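Local coordinates for protein cyclopropane mycolic acid synthase 1 (Mycobacterium tuberculosis, PDB 1KPH) that converts a double bond of alpha mycolic acids to a cyclopropane ring at the distal position, using a methylene group from S-adenosyl-L-methionine, at residues A149-A154 with S216-T221. Sequence-based numbering, arbitrary orientation.
Sequences AFFSLA and SANGFT
CB of Asn218, the first residue past helix 208-217, lies 3.8 Å from CB of Phe151. With CG anti to its own carbonyl carbon (chi1 -78°), the side chain reaches for the backbone of helix 147-157, and CG sits 3.7 Å from Ser152 N. There the amide forks. OD1 rests against CA and CB of Ser152, 3.6 Å from the CB, and accepts a bond from a water that makes a weak link to Ser152 OG. ND2 passes 3.4 Å from CB of Phe151, a packing contact, while its hydrogen bonds go to Cys214 O and the carboxylate of Asp148, tying one helix end to the start of the other. A Schellman motif with Gly219 at C-prime (phi 91°) ends helix 208-217, and the chain goes on into edge strand 221-227; helix 147-157 of the Rossmann-like methyltransferase fold packs against this turn. Phe220, next along, enters edge-first: Phe151 O lies near the plane of the Phe220 ring, 3.3 Å from CE1, and CZ is 4.0 Å from Ala154 CB. Its CD1 lies at the edge of the Phe151 ring, which crosses it obliquely; the Phe151 side chain also packs on Met164 and Leu166 of strand 163-171.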
ATOM      1  N   ALA A 149      14.667 -10.834  -1.794  1.00 24.80           N
ATOM      2  CA  ALA A 149      15.483 -10.076  -0.852  1.00 26.22           C
ATOM      3  C   ALA A 149      14.611  -9.505   0.259  1.00 26.24           C
ATOM      4  O   ALA A 149      14.998  -9.507   1.430  1.00 25.28           O
ATOM      5  CB  ALA A 149      16.212  -8.952  -1.574  1.00 25.47           C
ATOM      6  N   PHE A 150      13.432  -9.016  -0.110  1.00 25.51           N
ATOM      7  CA  PHE A 150      12.524  -8.452   0.876  1.00 24.72           C
ATOM      8  C   PHE A 150      12.126  -9.473   1.939  1.00 23.64           C
ATOM      9  O   PHE A 150      12.261  -9.213   3.136  1.00 24.99           O
ATOM     10  CB  PHE A 150      11.266  -7.901   0.204  1.00 23.05           C
ATOM     11  CG  PHE A 150      10.275  -7.332   1.177  1.00 24.27           C
ATOM     12  CD1 PHE A 150      10.608  -6.226   1.957  1.00 23.04           C
ATOM     13  CD2 PHE A 150       9.032  -7.931   1.356  1.00 23.32           C
ATOM     14  CE1 PHE A 150       9.719  -5.728   2.906  1.00 24.08           C
ATOM     15  CE2 PHE A 150       8.133  -7.440   2.304  1.00 22.99           C
ATOM     16  CZ  PHE A 150       8.478  -6.338   3.079  1.00 23.11           C
ATOM     17  N   PHE A 151      11.637 -10.634   1.513  1.00 23.65           N
ATOM     18  CA  PHE A 151      11.231 -11.658   2.473  1.00 24.19           C
ATOM     19  C   PHE A 151      12.405 -12.179   3.297  1.00 25.18           C
ATOM     20  O   PHE A 151      12.231 -12.607   4.442  1.00 24.70           O
ATOM     21  CB  PHE A 151      10.537 -12.820   1.763  1.00 23.98           C
ATOM     22  CG  PHE A 151       9.138 -12.503   1.314  1.00 24.80           C
ATOM     23  CD1 PHE A 151       8.905 -11.885   0.091  1.00 22.94           C
ATOM     24  CD2 PHE A 151       8.050 -12.805   2.131  1.00 23.13           C
ATOM     25  CE1 PHE A 151       7.607 -11.571  -0.313  1.00 24.22           C
ATOM     26  CE2 PHE A 151       6.750 -12.495   1.738  1.00 25.28           C
ATOM     27  CZ  PHE A 151       6.528 -11.877   0.512  1.00 23.69           C
ATOM     28  N   SER A 152      13.598 -12.146   2.713  1.00 24.60           N
ATOM     29  CA  SER A 152      14.791 -12.593   3.414  1.00 25.38           C
ATOM     30  C   SER A 152      15.015 -11.646   4.589  1.00 24.61           C
ATOM     31  O   SER A 152      15.205 -12.079   5.726  1.00 25.10           O
ATOM     32  CB  SER A 152      16.005 -12.566   2.478  1.00 25.28           C
ATOM     33  OG  SER A 152      17.188 -12.960   3.157  1.00 27.28           O
ATOM     34  N   LEU A 153      14.980 -10.347   4.301  1.00 24.66           N
ATOM     35  CA  LEU A 153      15.170  -9.322   5.324  1.00 24.80           C
ATOM     36  C   LEU A 153      14.062  -9.399   6.364  1.00 25.83           C
ATOM     37  O   LEU A 153      14.322  -9.361   7.568  1.00 26.39           O
ATOM     38  CB  LEU A 153      15.172  -7.926   4.690  1.00 23.63           C
ATOM     39  CG  LEU A 153      15.249  -6.732   5.651  1.00 23.47           C
ATOM     40  CD1 LEU A 153      16.536  -6.796   6.461  1.00 22.71           C
ATOM     41  CD2 LEU A 153      15.179  -5.433   4.864  1.00 23.57           C
ATOM     42  N   ALA A 154      12.825  -9.505   5.892  1.00 26.58           N
ATOM     43  CA  ALA A 154      11.673  -9.588   6.779  1.00 26.91           C
ATOM     44  C   ALA A 154      11.842 -10.730   7.778  1.00 27.32           C
ATOM     45  O   ALA A 154      11.635 -10.554   8.977  1.00 25.89           O
ATOM     46  CB  ALA A 154      10.403  -9.792   5.964  1.00 26.23           C
ATOM     47  N   SER A 216       7.444 -18.747   1.308  1.00 28.35           N
ATOM     48  CA  SER A 216       7.845 -20.093   1.698  1.00 30.07           C
ATOM     49  C   SER A 216       9.351 -20.315   1.551  1.00 29.63           C
ATOM     50  O   SER A 216       9.999 -20.853   2.454  1.00 29.78           O
ATOM     51  CB  SER A 216       7.074 -21.117   0.862  1.00 30.18           C
ATOM     52  OG  SER A 216       7.123 -20.787  -0.516  1.00 32.18           O
ATOM     53  N   ALA A 217       9.906 -19.891   0.420  1.00 28.58           N
ATOM     54  CA  ALA A 217      11.333 -20.053   0.153  1.00 28.08           C
ATOM     55  C   ALA A 217      12.210 -19.329   1.174  1.00 28.39           C
ATOM     56  O   ALA A 217      13.389 -19.657   1.341  1.00 25.33           O
ATOM     57  CB  ALA A 217      11.655 -19.555  -1.250  1.00 28.80           C
ATOM     58  N   ASN A 218      11.635 -18.345   1.860  1.00 28.28           N
ATOM     59  CA  ASN A 218      12.394 -17.588   2.845  1.00 28.45           C
ATOM     60  C   ASN A 218      12.037 -17.930   4.283  1.00 29.10           C
ATOM     61  O   ASN A 218      12.338 -17.171   5.207  1.00 30.07           O
ATOM     62  CB  ASN A 218      12.238 -16.092   2.585  1.00 28.71           C
ATOM     63  CG  ASN A 218      13.098 -15.617   1.428  1.00 28.51           C
ATOM     64  OD1 ASN A 218      14.323 -15.600   1.524  1.00 29.01           O
ATOM     65  ND2 ASN A 218      12.461 -15.246   0.325  1.00 27.30           N
ATOM     66  N   GLY A 219      11.387 -19.077   4.464  1.00 28.47           N
ATOM     67  CA  GLY A 219      11.043 -19.532   5.798  1.00 28.71           C
ATOM     68  C   GLY A 219       9.707 -19.156   6.403  1.00 29.41           C
ATOM     69  O   GLY A 219       9.461 -19.476   7.566  1.00 29.38           O
ATOM     70  N   PHE A 220       8.841 -18.491   5.644  1.00 27.72           N
ATOM     71  CA  PHE A 220       7.539 -18.109   6.177  1.00 27.69           C
ATOM     72  C   PHE A 220       6.445 -19.115   5.869  1.00 28.33           C
ATOM     73  O   PHE A 220       6.524 -19.874   4.901  1.00 28.17           O
ATOM     74  CB  PHE A 220       7.086 -16.756   5.624  1.00 26.57           C
ATOM     75  CG  PHE A 220       7.833 -15.587   6.172  1.00 25.47           C
ATOM     76  CD1 PHE A 220       8.813 -14.954   5.415  1.00 25.35           C
ATOM     77  CD2 PHE A 220       7.540 -15.095   7.438  1.00 26.20           C
ATOM     78  CE1 PHE A 220       9.490 -13.846   5.910  1.00 26.18           C
ATOM     79  CE2 PHE A 220       8.209 -13.992   7.945  1.00 25.20           C
ATOM     80  CZ  PHE A 220       9.187 -13.363   7.179  1.00 26.12           C
ATOM     81  N   THR A 221       5.418 -19.097   6.709  1.00 27.66           N
ATOM     82  CA  THR A 221       4.255 -19.951   6.548  1.00 28.14           C
ATOM     83  C   THR A 221       3.060 -19.012   6.415  1.00 27.16           C
ATOM     84  O   THR A 221       2.677 -18.340   7.375  1.00 26.46           O
ATOM     85  CB  THR A 221       4.050 -20.859   7.771  1.00 29.23           C
ATOM     86  OG1 THR A 221       5.066 -21.871   7.791  1.00 30.81           O
ATOM     87  CG2 THR A 221       2.682 -21.515   7.724  1.00 30.26           C
TER
HETATM   88  O   HOH W   1      15.636 -15.806   4.197  1.00 26.53           O